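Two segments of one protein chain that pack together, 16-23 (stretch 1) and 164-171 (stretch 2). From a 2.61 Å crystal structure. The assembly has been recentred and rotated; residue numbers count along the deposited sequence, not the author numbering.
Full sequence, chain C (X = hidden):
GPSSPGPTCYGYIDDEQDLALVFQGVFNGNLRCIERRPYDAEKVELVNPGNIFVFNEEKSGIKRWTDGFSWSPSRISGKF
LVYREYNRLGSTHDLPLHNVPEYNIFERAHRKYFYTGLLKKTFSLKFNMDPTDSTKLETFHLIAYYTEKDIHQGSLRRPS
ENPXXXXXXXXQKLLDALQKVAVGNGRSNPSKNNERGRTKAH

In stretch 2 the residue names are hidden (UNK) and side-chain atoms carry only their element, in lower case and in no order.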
# COMPACT_ATOMS: atom_id res chain seq x y z
N GLU C 16 1.16 10.49 6.69
CA GLU C 16 -0.29 10.52 6.89
C GLU C 16 -0.99 11.55 6.00
O GLU C 16 -2.18 11.41 5.71
CB GLU C 16 -0.64 10.76 8.36
CG GLU C 16 -0.07 9.70 9.31
CD GLU C 16 -0.54 9.89 10.74
OE1 GLU C 16 -1.62 10.47 10.96
OE2 GLU C 16 0.19 9.44 11.66
N GLN C 17 -0.26 12.57 5.58
CA GLN C 17 -0.84 13.58 4.70
C GLN C 17 -1.11 12.99 3.32
O GLN C 17 -2.13 13.29 2.70
CB GLN C 17 0.08 14.81 4.59
CG GLN C 17 -0.53 15.95 3.79
CD GLN C 17 -1.90 16.38 4.31
OE1 GLN C 17 -2.25 16.12 5.46
NE2 GLN C 17 -2.67 17.04 3.45
N ASP C 18 -0.21 12.13 2.87
CA ASP C 18 -0.40 11.41 1.62
C ASP C 18 -1.61 10.47 1.72
O ASP C 18 -2.44 10.41 0.81
CB ASP C 18 0.86 10.63 1.24
CG ASP C 18 1.98 11.54 0.75
OD1 ASP C 18 1.67 12.58 0.13
OD2 ASP C 18 3.17 11.21 0.97
N LEU C 19 -1.70 9.74 2.82
CA LEU C 19 -2.82 8.83 3.07
C LEU C 19 -4.15 9.57 3.08
O LEU C 19 -5.13 9.11 2.49
CB LEU C 19 -2.66 8.12 4.41
CG LEU C 19 -1.76 6.89 4.49
CD1 LEU C 19 -1.62 6.45 5.94
CD2 LEU C 19 -2.35 5.77 3.65
N ALA C 20 -4.18 10.71 3.76
CA ALA C 20 -5.41 11.46 3.97
C ALA C 20 -6.02 11.92 2.66
O ALA C 20 -7.23 11.87 2.47
CB ALA C 20 -5.17 12.63 4.89
N LEU C 21 -5.16 12.36 1.74
CA LEU C 21 -5.61 12.82 0.44
C LEU C 21 -6.23 11.69 -0.38
O LEU C 21 -7.29 11.87 -0.99
CB LEU C 21 -4.44 13.47 -0.32
CG LEU C 21 -3.94 14.79 0.28
CD1 LEU C 21 -2.59 15.19 -0.30
CD2 LEU C 21 -4.97 15.89 0.06
N VAL C 22 -5.59 10.53 -0.38
CA VAL C 22 -6.10 9.37 -1.10
C VAL C 22 -7.46 8.93 -0.56
O VAL C 22 -8.42 8.77 -1.32
CB VAL C 22 -5.12 8.18 -1.04
CG1 VAL C 22 -5.70 6.97 -1.76
CG2 VAL C 22 -3.78 8.57 -1.63
N PHE C 23 -7.54 8.75 0.75
CA PHE C 23 -8.79 8.38 1.41
C PHE C 23 -9.90 9.39 1.13
O PHE C 23 -11.02 9.00 0.78
CB PHE C 23 -8.56 8.22 2.91
CG PHE C 23 -7.91 6.93 3.31
CD1 PHE C 23 -8.28 5.73 2.70
CD2 PHE C 23 -6.92 6.90 4.28
CE1 PHE C 23 -7.68 4.54 3.07
CE2 PHE C 23 -6.32 5.70 4.65
CZ PHE C 23 -6.70 4.52 4.04
N UNK C 164 -3.20 17.31 -8.47
CA UNK C 164 -4.44 16.57 -8.69
C UNK C 164 -5.17 16.25 -7.39
O UNK C 164 -6.39 16.18 -7.36
c UNK C 164 -6.37 14.66 -10.58
c UNK C 164 -7.68 12.80 -9.83
c UNK C 164 -5.41 14.41 -9.61
c UNK C 164 -7.49 13.86 -10.70
c UNK C 164 -5.61 13.34 -8.74
c UNK C 164 -6.74 12.54 -8.85
c UNK C 164 -4.19 15.29 -9.48
N UNK C 165 -4.41 16.06 -6.32
CA UNK C 165 -4.98 15.67 -5.03
C UNK C 165 -5.36 16.86 -4.15
O UNK C 165 -5.93 16.68 -3.07
c UNK C 165 -4.29 11.06 -5.08
c UNK C 165 -4.48 12.29 -4.48
c UNK C 165 -4.01 14.76 -4.28
c UNK C 165 -3.81 13.42 -4.94
c UNK C 165 -2.74 12.04 -6.61
c UNK C 165 -2.94 13.28 -6.01
c UNK C 165 -3.42 10.93 -6.14
N UNK C 166 -5.05 18.07 -4.60
CA UNK C 166 -5.28 19.28 -3.81
C UNK C 166 -6.73 19.43 -3.36
O UNK C 166 -7.00 19.82 -2.22
c UNK C 166 -4.83 20.53 -4.56
n UNK C 166 -1.18 20.72 -4.21
c UNK C 166 -1.41 21.60 -5.17
c UNK C 166 -2.37 20.17 -3.81
n UNK C 166 -2.72 21.63 -5.40
c UNK C 166 -3.35 20.74 -4.56
N UNK C 167 -7.67 19.10 -4.25
CA UNK C 167 -9.09 19.18 -3.95
C UNK C 167 -9.54 18.08 -2.99
O UNK C 167 -10.70 18.05 -2.58
c UNK C 167 -9.58 17.91 -6.10
n UNK C 167 -8.59 17.01 -8.74
c UNK C 167 -10.46 17.84 -7.33
c UNK C 167 -9.98 16.75 -8.28
c UNK C 167 -9.91 19.11 -5.23
N UNK C 168 -8.62 17.19 -2.63
CA UNK C 168 -8.93 16.11 -1.70
C UNK C 168 -8.44 16.44 -0.30
O UNK C 168 -8.11 15.55 0.48
c UNK C 168 -8.30 14.80 -2.19
c UNK C 168 -9.62 13.61 -6.08
c UNK C 168 -10.53 14.10 -5.16
c UNK C 168 -7.86 13.89 -4.48
c UNK C 168 -10.09 14.48 -3.90
c UNK C 168 -8.28 13.51 -5.74
c UNK C 168 -8.76 14.38 -3.55
N UNK C 169 -8.39 17.74 0.00
CA UNK C 169 -8.02 18.22 1.33
C UNK C 169 -8.84 17.49 2.38
O UNK C 169 -10.07 17.46 2.31
c UNK C 169 -7.77 20.38 2.70
n UNK C 169 -11.91 20.83 4.14
n UNK C 169 -9.93 20.91 5.30
c UNK C 169 -8.53 21.66 2.98
n UNK C 169 -9.97 21.41 3.05
c UNK C 169 -8.26 19.73 1.42
c UNK C 169 -10.60 21.05 4.16
N UNK C 170 -8.15 16.89 3.37
CA UNK C 170 -8.73 15.97 4.36
C UNK C 170 -9.63 16.65 5.40
O UNK C 170 -9.25 17.68 5.94
c UNK C 170 -6.32 15.76 4.21
c UNK C 170 -6.70 17.04 3.55
c UNK C 170 -7.50 15.39 5.06
N UNK C 171 -10.79 16.06 5.67
CA UNK C 171 -11.63 16.53 6.77
C UNK C 171 -10.92 16.26 8.09
O UNK C 171 -10.11 15.34 8.18
o UNK C 171 -12.84 14.45 7.14
c UNK C 171 -12.98 15.81 6.76

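Position 164 carries seven side-chain carbons, one leading into a six-membered ring, and none of them comes near the helix of stretch 1. This is phenylalanine, Phe164. Its ring is exposed, so stretch 1 places no demand on it.

Position 165 again has one carbon and a ring of six carbons, with no oxygen on the ring, which excludes tyrosine. Its CB points toward the helix and lies 4.2 Å from CB of Leu21. The residue is Phe165; its CE2 lies 4.3 Å from CG2 of Val22. A broad, wholly apolar ring suits this buried place, where it can touch two neighbouring aliphatic side chains at once.

At position 166 one carbon leads to a five-membered ring of three carbons and two nitrogens. Its CB points away from the helix; the end of the side chain comes nearer without touching stretch 1. The ring is the imidazole of His166. The residue is exposed, a place that suits a polar imidazole.

Position 167 has four carbons in a row ending in nitrogen, and it too points away from stretch 1: Lys167. Its NZ donates a hydrogen bond to O of Phe164 at 2.7 Å, folding the long chain back on its own segment.

Position 168 shows one carbon and a third all-carbon six-membered ring. Its CB points toward the helix, 4.2 Å from CD2 of Leu21, while the end of the side chain leads away; hence Phe168. The residue is buried, and an all-carbon side chain leaves no polar group unsatisfied there. The backbone turns here, where N of Phe168 donates a hydrogen bond to O of Phe165 at 2.8 Å.

Position 169 has three carbons, a nitrogen, and a carbon bearing two more nitrogens, directed away from the helix. This is the guanidinium of Arg169. Exposed, it keeps its charge out of the apolar contact.

At position 170 three carbons close a ring onto the backbone nitrogen, and a ring carbon lies against Ala20. This is Pro170, whose CG sits 3.4 Å from CB of Ala20 and 3.9 Å from NE2 of Gln17. The small alanine lets the compact ring approach closely.

Position 171 has one carbon and one oxygen and does not touch stretch 1: Ser171. Its hydroxyl caps a backbone nitrogen just past the stretch, a classic N-cap role for serine.

The contact works by packing, with no hydrogen bond between the stretches. Leu21, the most extensively covered residue, brings CD2 to 3.4 Å from O of Phe165, 3.2 Å from O of Phe168 and 4.1 Å from CD of Pro170. Phe165 and Pro170 extend the apolar surface to Val22 and Ala20, respectively, while the polar side chains of 166, 167 and 169 remain exposed.

Stretch 2 164-171: FFHKFRPS
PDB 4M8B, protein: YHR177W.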